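Local coordinates for protein diguanylate cyclase (Xanthomonas campestris pv. campestris, PDB 5H5O) that binds cyclic GMP through its cyclic nucleotide-binding domain, the part present here, and as a whole probably makes cyclic di-GMP from two GTP molecules, at residues G1-E9 with L60-E68; E10-G18 with I91-L101. One frame throughout, in Å; residues are numbered along the deposited sequence.

Both contacts pack residues 1-18 against elements further along the chain, and both reach the sheet that holds strands 39-44, 65-66 and 88-93. Contact 1, with as many exposed as buried touching residues, joins an extended lead-in whose first residues are poorly ordered to the turn before strand 65-66 and ends at the cyclic GMP site; a backbone hydrogen bond supplements its apolar packing. Contact 2, more enclosed, with Arg100 its one exposed touching residue, lies farther from the nucleotide. It sets helix 8-17 on strand 88-93 through aliphatic packing and on helix 95-104 through methyls over aromatic rings, with a water at its polar edge. Met6 connects the two, packing on Leu11 and Phe14.

Contact 1: residues G1-E9 with L60-E68; sequences GLHALMTAE and LGPGEFFGE. With PCG (cyclic guanosine monophosphate), chain C.
The carbonyl oxygen of Gly63 is held by the backbone of two successive residues, Leu5 and Met6. Met6 N donates to Gly63 O at 3.0 Å, approaching in the carbonyl plane with a C=O...N angle of 159°. Leu5 CA adds a weaker CA-H...O contact, also 3.0 Å from Gly63 O. Gly63 is the third residue of a type II turn from Gly61 to Glu64, and its positive phi of 87° suits that place. Glu64 braces the same turn with its side chain: Glu64 OE2 receives Gly61 N at 2.8 Å, from above the carboxylate plane. The aliphatic part of this acid faces the other segment, with Glu64 CG 3.8 Å from Leu5 CD1 and Glu64 CB against the methyl of Ala4.

Ala4, although poorly ordered, also packs obliquely on the Phe65 ring. Met6, present as selenomethionine, bends at chi2 and chi3 and brings SE to 3.4 Å from Phe65 CD2. This Met-aromatic contact is oblique, with SE 50° off the ring normal. Beyond Phe65 the chain enters the nucleotide site. Gly67 N donates to O2' of cyclic GMP at 2.7 Å, and this ribose hydroxyl in turn donates to Glu68 OE1. Such a glycine-glutamate pair is characteristic of the phosphate-binding cassette of this domain family; Arg78 and Ser79 also bind the nucleotide.

Glu68 forms a salt bridge with Arg119 of helix 106-121. From the same helix Phe112 meets the Phe65 ring edge-to-face and also touches Met6. Strand 39-44 lies alongside: Met6 and Phe65 both pack on Ile41, while Gly63 and Glu64 share backbone hydrogen bonds with Val42.

Contact 2: residues E10-G18 with I91-L101; sequences ELAFFARFG and IELAHDDFQRL
Phe14 and Phe17 both hold CG beside the backbone N, anti to the carbonyl carbon (chi1 -82° and -79°), and in this pose each ring receives one methyl of Leu101. Leu101 CD2 stands over the centre of the Phe14 ring, 3.9 Å from Phe14 CD2. Its other methyl presses on a face of Phe17, with Leu101 CD1 3.4 Å from Phe17 CD2. These are CH-pi contacts, and the branched end of one leucine serves both rings. Arg100 CB lies in plane at the edge of the Phe17 ring.

Strand 91-93 crosses the helix. Ile91 CG2 lies 3.6 Å from Phe14 O, and Ile91 CD1 meets the methyl of Ala15. Leu93 touches the Phe14 ring through CG, while Leu93 CD2 rests 3.7 Å from Gly18 CA, just past the helix end. Helices 10-17 and 95-101 run at 126° to one another. Helix 8-17 is thus seated on strand 88-93 and the helix after it, beside the beta roll of the cyclic nucleotide-binding domain.

Asp97 marks the polar border. Asp97 OD2, at N3 of helix 95-104, accepts the N-H of the N-cap residue Ala94 at 3.0 Å. OD1 is paired with Arg100 in a salt bridge modelled implausibly short, its exact geometry doubtful. A water accepts from Arg100 NH1 at 2.9 Å and donates to Phe17 O. Phe112 and Met108 of helix 106-121 also border this cluster, on Phe14 and Leu101 respectively. Dispersion between apolar groups thus carries most of the joint, whereas Asp97 and Arg100 pair locally and water links Arg100 to Phe17 O; the arginine may partly offset the negative charge of Asp97 near that carbonyl.

Contact 1: residues G1-E9 with L60-E68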
# COMPACT_ATOMS: atom_id res chain seq x y z
N GLY A 1 7.01 0.89 -16.21
CA GLY A 1 8.01 0.02 -15.61
C GLY A 1 7.85 -0.14 -14.11
O GLY A 1 6.74 -0.34 -13.61
N LEU A 2 8.97 -0.07 -13.39
CA LEU A 2 8.95 -0.19 -11.93
C LEU A 2 9.70 0.96 -11.27
O LEU A 2 10.24 0.83 -10.16
CB LEU A 2 9.52 -1.55 -11.49
CG LEU A 2 8.92 -2.14 -10.21
CD1 LEU A 2 7.40 -2.19 -10.31
CD2 LEU A 2 9.49 -3.53 -9.93
N HIS A 3 9.74 2.10 -11.96
CA HIS A 3 10.24 3.35 -11.39
C HIS A 3 9.05 4.22 -10.99
O HIS A 3 8.04 4.25 -11.69
CB HIS A 3 11.15 4.09 -12.37
CG HIS A 3 12.52 3.49 -12.50
ND1 HIS A 3 13.61 4.21 -12.93
CD2 HIS A 3 12.97 2.24 -12.25
CE1 HIS A 3 14.68 3.43 -12.93
NE2 HIS A 3 14.32 2.23 -12.53
N ALA A 4 9.19 4.93 -9.88
CA ALA A 4 8.11 5.70 -9.26
C ALA A 4 7.29 6.56 -10.23
O ALA A 4 6.30 6.10 -10.79
CB ALA A 4 8.66 6.55 -8.13
N LEU A 5 7.70 7.81 -10.41
CA LEU A 5 6.97 8.78 -11.24
C LEU A 5 5.57 9.17 -10.73
O LEU A 5 4.62 8.40 -10.77
CB LEU A 5 6.95 8.40 -12.72
CG LEU A 5 7.96 9.16 -13.59
CD1 LEU A 5 9.37 9.20 -12.96
CD2 LEU A 5 8.04 8.57 -14.98
N MSE A 6 5.49 10.40 -10.25
CA MSE A 6 4.24 11.04 -9.94
C MSE A 6 3.59 11.44 -11.26
O MSE A 6 4.28 11.51 -12.30
CB MSE A 6 4.50 12.29 -9.11
CG MSE A 6 5.54 12.10 -8.02
SE MSE A 6 4.80 11.04 -6.62
CE MSE A 6 3.45 12.28 -5.96
N THR A 7 2.29 11.72 -11.22
CA THR A 7 1.59 12.37 -12.33
C THR A 7 1.86 13.90 -12.28
O THR A 7 2.41 14.41 -11.29
CB THR A 7 0.08 12.12 -12.27
OG1 THR A 7 -0.46 12.77 -11.11
CG2 THR A 7 -0.23 10.62 -12.18
N ALA A 8 1.49 14.62 -13.33
CA ALA A 8 1.69 16.07 -13.35
C ALA A 8 0.87 16.72 -12.21
O ALA A 8 1.35 17.57 -11.46
CB ALA A 8 1.28 16.65 -14.69
N GLU A 9 -0.37 16.28 -12.08
CA GLU A 9 -1.25 16.73 -11.01
C GLU A 9 -0.63 16.52 -9.62
O GLU A 9 -0.59 17.43 -8.79
CB GLU A 9 -2.56 15.96 -11.09
CG GLU A 9 -3.52 16.26 -9.99
CD GLU A 9 -4.80 15.45 -10.14
OE1 GLU A 9 -4.72 14.23 -10.45
OE2 GLU A 9 -5.88 16.05 -9.98
N LEU A 60 17.28 7.33 -7.87
CA LEU A 60 15.99 7.96 -8.14
C LEU A 60 16.20 9.34 -8.75
O LEU A 60 16.79 10.22 -8.11
CB LEU A 60 15.12 8.03 -6.87
CG LEU A 60 14.36 6.76 -6.48
CD1 LEU A 60 15.27 5.55 -6.22
CD2 LEU A 60 13.49 7.02 -5.26
N GLY A 61 15.73 9.50 -9.99
CA GLY A 61 15.81 10.79 -10.67
C GLY A 61 14.49 11.55 -10.65
O GLY A 61 13.52 11.09 -10.05
N PRO A 62 14.45 12.72 -11.31
CA PRO A 62 13.33 13.66 -11.27
C PRO A 62 11.95 13.01 -11.42
O PRO A 62 11.75 12.17 -12.30
CB PRO A 62 13.63 14.58 -12.44
CG PRO A 62 15.16 14.65 -12.45
CD PRO A 62 15.62 13.27 -12.04
N GLY A 63 11.01 13.38 -10.56
CA GLY A 63 9.69 12.79 -10.64
C GLY A 63 9.50 11.48 -9.87
O GLY A 63 8.37 11.00 -9.72
N GLU A 64 10.59 10.91 -9.36
CA GLU A 64 10.47 9.71 -8.54
C GLU A 64 10.31 10.04 -7.06
O GLU A 64 10.87 11.02 -6.57
CB GLU A 64 11.66 8.76 -8.76
CG GLU A 64 11.63 8.04 -10.11
CD GLU A 64 12.91 7.25 -10.37
OE1 GLU A 64 13.03 6.12 -9.84
OE2 GLU A 64 13.80 7.75 -11.09
N PHE A 65 9.53 9.22 -6.36
CA PHE A 65 9.21 9.47 -4.96
C PHE A 65 9.69 8.35 -4.05
O PHE A 65 9.91 7.23 -4.50
CB PHE A 65 7.71 9.67 -4.79
CG PHE A 65 6.90 8.42 -4.98
CD1 PHE A 65 6.64 7.57 -3.91
CD2 PHE A 65 6.38 8.10 -6.22
CE1 PHE A 65 5.89 6.42 -4.07
CE2 PHE A 65 5.62 6.95 -6.40
CZ PHE A 65 5.38 6.10 -5.31
N PHE A 66 9.88 8.67 -2.78
CA PHE A 66 10.38 7.69 -1.82
C PHE A 66 10.08 8.19 -0.44
O PHE A 66 9.85 9.38 -0.24
CB PHE A 66 11.89 7.47 -1.98
CG PHE A 66 12.73 8.71 -1.78
CD1 PHE A 66 13.36 8.96 -0.56
CD2 PHE A 66 12.92 9.62 -2.81
CE1 PHE A 66 14.16 10.09 -0.37
CE2 PHE A 66 13.72 10.76 -2.63
CZ PHE A 66 14.35 11.00 -1.42
N GLY A 67 10.09 7.28 0.54
CA GLY A 67 9.84 7.67 1.91
C GLY A 67 8.38 7.65 2.32
O GLY A 67 8.05 8.03 3.45
N GLU A 68 7.51 7.19 1.42
CA GLU A 68 6.07 7.15 1.72
C GLU A 68 5.75 6.17 2.86
O GLU A 68 4.79 6.38 3.59
CB GLU A 68 5.22 6.88 0.46
CG GLU A 68 5.12 5.41 -0.01
CD GLU A 68 6.43 4.85 -0.58
OE1 GLU A 68 7.43 5.60 -0.65
OE2 GLU A 68 6.45 3.66 -0.96
PA PCG C . 11.27 4.57 3.64
O1A PCG C . 10.71 5.84 4.19
O2A PCG C . 11.36 3.19 4.21
O5' PCG C . 12.43 5.08 3.31
C5' PCG C . 13.25 4.26 2.46
C4' PCG C . 12.43 4.15 1.20
O4' PCG C . 12.87 3.39 0.10
C3' PCG C . 11.05 3.65 1.48
O3' PCG C . 10.42 4.51 2.47
C2' PCG C . 10.50 3.62 0.08
O2' PCG C . 9.83 4.80 -0.38
C1' PCG C . 11.76 3.41 -0.78
N9 PCG C . 12.11 2.14 -1.52
C8 PCG C . 12.52 2.09 -2.79
N7 PCG C . 12.76 0.83 -3.18
C5 PCG C . 12.49 0.03 -2.16
C6 PCG C . 12.52 -1.43 -1.91
O6 PCG C . 12.88 -2.20 -2.82
N1 PCG C . 12.16 -1.90 -0.69
C2 PCG C . 11.77 -1.07 0.31
N2 PCG C . 11.42 -1.60 1.51
N3 PCG C . 11.72 0.30 0.15
C4 PCG C . 12.06 0.89 -1.04

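Contact 2: residues E10-G18 with I91-L101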
# COMPACT_ATOMS: atom_id res chain seq x y z
N GLU A 10 -0.15 15.31 -9.36
CA GLU A 10 0.54 15.03 -8.11
C GLU A 10 1.74 15.96 -7.87
O GLU A 10 1.91 16.51 -6.77
CB GLU A 10 0.98 13.56 -8.06
CG GLU A 10 -0.17 12.57 -7.94
CD GLU A 10 0.27 11.13 -8.17
OE1 GLU A 10 1.45 10.89 -8.52
OE2 GLU A 10 -0.57 10.22 -8.00
N LEU A 11 2.56 16.13 -8.90
CA LEU A 11 3.76 16.94 -8.77
C LEU A 11 3.37 18.32 -8.32
O LEU A 11 3.91 18.82 -7.34
CB LEU A 11 4.53 17.01 -10.10
CG LEU A 11 5.98 16.53 -10.19
CD1 LEU A 11 6.31 15.50 -9.11
CD2 LEU A 11 6.28 15.98 -11.61
N ALA A 12 2.40 18.93 -9.01
CA ALA A 12 1.96 20.28 -8.69
C ALA A 12 1.34 20.36 -7.29
O ALA A 12 1.69 21.26 -6.50
CB ALA A 12 0.96 20.81 -9.73
N PHE A 13 0.42 19.45 -6.98
CA PHE A 13 -0.27 19.50 -5.69
C PHE A 13 0.60 19.13 -4.49
O PHE A 13 0.49 19.76 -3.43
CB PHE A 13 -1.59 18.72 -5.70
CG PHE A 13 -2.72 19.48 -6.32
CD1 PHE A 13 -3.30 20.55 -5.65
CD2 PHE A 13 -3.18 19.16 -7.59
CE1 PHE A 13 -4.35 21.28 -6.23
CE2 PHE A 13 -4.23 19.88 -8.18
CZ PHE A 13 -4.82 20.95 -7.49
N PHE A 14 1.43 18.10 -4.63
CA PHE A 14 2.37 17.73 -3.58
C PHE A 14 3.36 18.88 -3.36
O PHE A 14 3.73 19.16 -2.22
CB PHE A 14 3.13 16.45 -3.93
CG PHE A 14 2.36 15.18 -3.64
CD1 PHE A 14 2.82 14.28 -2.70
CD2 PHE A 14 1.16 14.91 -4.29
CE1 PHE A 14 2.11 13.10 -2.41
CE2 PHE A 14 0.45 13.75 -4.02
CZ PHE A 14 0.94 12.83 -3.08
N ALA A 15 3.80 19.51 -4.45
CA ALA A 15 4.67 20.68 -4.33
C ALA A 15 4.01 21.77 -3.50
O ALA A 15 4.61 22.31 -2.57
CB ALA A 15 5.05 21.21 -5.71
N ARG A 16 2.76 22.11 -3.82
CA ARG A 16 2.05 23.17 -3.10
C ARG A 16 1.73 22.89 -1.62
O ARG A 16 1.87 23.77 -0.77
CB ARG A 16 0.79 23.59 -3.85
CG ARG A 16 1.13 24.39 -5.12
CD ARG A 16 -0.09 24.85 -5.83
NE ARG A 16 -0.90 25.70 -4.98
CZ ARG A 16 -0.68 27.00 -4.77
NH1 ARG A 16 0.34 27.62 -5.35
NH2 ARG A 16 -1.49 27.67 -3.96
N PHE A 17 1.31 21.67 -1.31
CA PHE A 17 0.99 21.30 0.07
C PHE A 17 2.25 21.06 0.90
O PHE A 17 2.24 21.17 2.12
CB PHE A 17 0.07 20.07 0.11
CG PHE A 17 -1.37 20.39 -0.16
CD1 PHE A 17 -2.29 20.41 0.87
CD2 PHE A 17 -1.79 20.73 -1.45
CE1 PHE A 17 -3.63 20.73 0.62
CE2 PHE A 17 -3.11 21.04 -1.70
CZ PHE A 17 -4.04 21.04 -0.66
N GLY A 18 3.35 20.74 0.22
CA GLY A 18 4.60 20.47 0.90
C GLY A 18 5.53 21.67 0.86
O GLY A 18 5.09 22.82 0.94
N ILE A 91 10.83 17.78 -3.43
CA ILE A 91 9.61 18.14 -2.69
C ILE A 91 9.60 17.35 -1.39
O ILE A 91 9.74 16.12 -1.39
CB ILE A 91 8.34 17.80 -3.48
CG1 ILE A 91 8.26 18.64 -4.76
CG2 ILE A 91 7.08 18.01 -2.59
CD1 ILE A 91 7.41 17.99 -5.83
N GLU A 92 9.48 18.06 -0.28
CA GLU A 92 9.35 17.42 1.02
C GLU A 92 7.92 17.54 1.52
O GLU A 92 7.39 18.65 1.68
CB GLU A 92 10.33 18.05 2.00
CG GLU A 92 10.26 17.54 3.43
CD GLU A 92 11.25 18.26 4.33
OE1 GLU A 92 12.47 18.15 4.09
OE2 GLU A 92 10.81 18.94 5.27
N LEU A 93 7.28 16.40 1.78
CA LEU A 93 5.89 16.36 2.19
C LEU A 93 5.76 15.77 3.60
O LEU A 93 6.03 14.60 3.82
CB LEU A 93 5.11 15.52 1.19
CG LEU A 93 3.62 15.69 0.86
CD1 LEU A 93 2.80 14.78 1.69
CD2 LEU A 93 3.09 17.14 0.94
N ALA A 94 5.37 16.61 4.56
CA ALA A 94 5.28 16.20 5.95
C ALA A 94 3.94 15.54 6.27
O ALA A 94 2.97 15.67 5.52
CB ALA A 94 5.51 17.40 6.89
N HIS A 95 3.92 14.83 7.39
CA HIS A 95 2.74 14.11 7.86
C HIS A 95 1.48 14.98 7.82
O HIS A 95 0.45 14.57 7.27
CB HIS A 95 2.99 13.61 9.29
CG HIS A 95 1.85 12.83 9.87
ND1 HIS A 95 0.83 13.42 10.58
CD2 HIS A 95 1.58 11.51 9.83
CE1 HIS A 95 -0.02 12.49 10.96
NE2 HIS A 95 0.41 11.32 10.52
N ASP A 96 1.55 16.17 8.41
CA ASP A 96 0.43 17.11 8.44
C ASP A 96 0.04 17.59 7.05
O ASP A 96 -1.15 17.77 6.77
CB ASP A 96 0.75 18.32 9.33
CG ASP A 96 0.77 17.98 10.82
OD1 ASP A 96 0.23 16.91 11.19
OD2 ASP A 96 1.31 18.79 11.60
N ASP A 97 1.04 17.79 6.19
CA ASP A 97 0.81 18.21 4.81
C ASP A 97 -0.02 17.13 4.11
O ASP A 97 -0.97 17.43 3.40
CB ASP A 97 2.14 18.38 4.04
CG ASP A 97 3.05 19.45 4.64
OD1 ASP A 97 2.54 20.34 5.35
OD2 ASP A 97 4.28 19.39 4.38
N PHE A 98 0.37 15.88 4.31
CA PHE A 98 -0.33 14.78 3.66
C PHE A 98 -1.78 14.69 4.16
O PHE A 98 -2.70 14.48 3.37
CB PHE A 98 0.40 13.45 3.87
CG PHE A 98 -0.30 12.27 3.26
CD1 PHE A 98 -0.28 12.07 1.88
CD2 PHE A 98 -1.00 11.36 4.05
CE1 PHE A 98 -0.93 10.99 1.31
CE2 PHE A 98 -1.65 10.27 3.49
CZ PHE A 98 -1.62 10.08 2.12
N GLN A 99 -1.97 14.87 5.46
CA GLN A 99 -3.33 14.87 5.99
C GLN A 99 -4.16 16.00 5.36
O GLN A 99 -5.34 15.80 5.06
CB GLN A 99 -3.37 14.96 7.52
CG GLN A 99 -4.79 15.02 8.06
CD GLN A 99 -5.64 13.83 7.62
OE1 GLN A 99 -6.74 13.99 7.10
NE2 GLN A 99 -5.12 12.62 7.83
N ARG A 100 -3.54 17.16 5.16
CA ARG A 100 -4.24 18.27 4.51
C ARG A 100 -4.64 17.90 3.09
O ARG A 100 -5.75 18.19 2.65
CB ARG A 100 -3.38 19.55 4.50
CG ARG A 100 -3.45 20.35 5.78
CD ARG A 100 -2.40 21.45 5.83
NE ARG A 100 -1.72 21.47 7.12
CZ ARG A 100 -0.41 21.30 7.28
NH1 ARG A 100 0.36 21.10 6.23
NH2 ARG A 100 0.12 21.33 8.49
N LEU A 101 -3.72 17.23 2.40
CA LEU A 101 -3.91 16.79 1.01
C LEU A 101 -5.08 15.82 0.87
O LEU A 101 -5.91 15.95 -0.02
CB LEU A 101 -2.63 16.12 0.53
CG LEU A 101 -2.23 16.20 -0.94
CD1 LEU A 101 -2.74 17.48 -1.57
CD2 LEU A 101 -0.71 16.11 -1.03
O HOH W 1 -0.35 22.13 3.58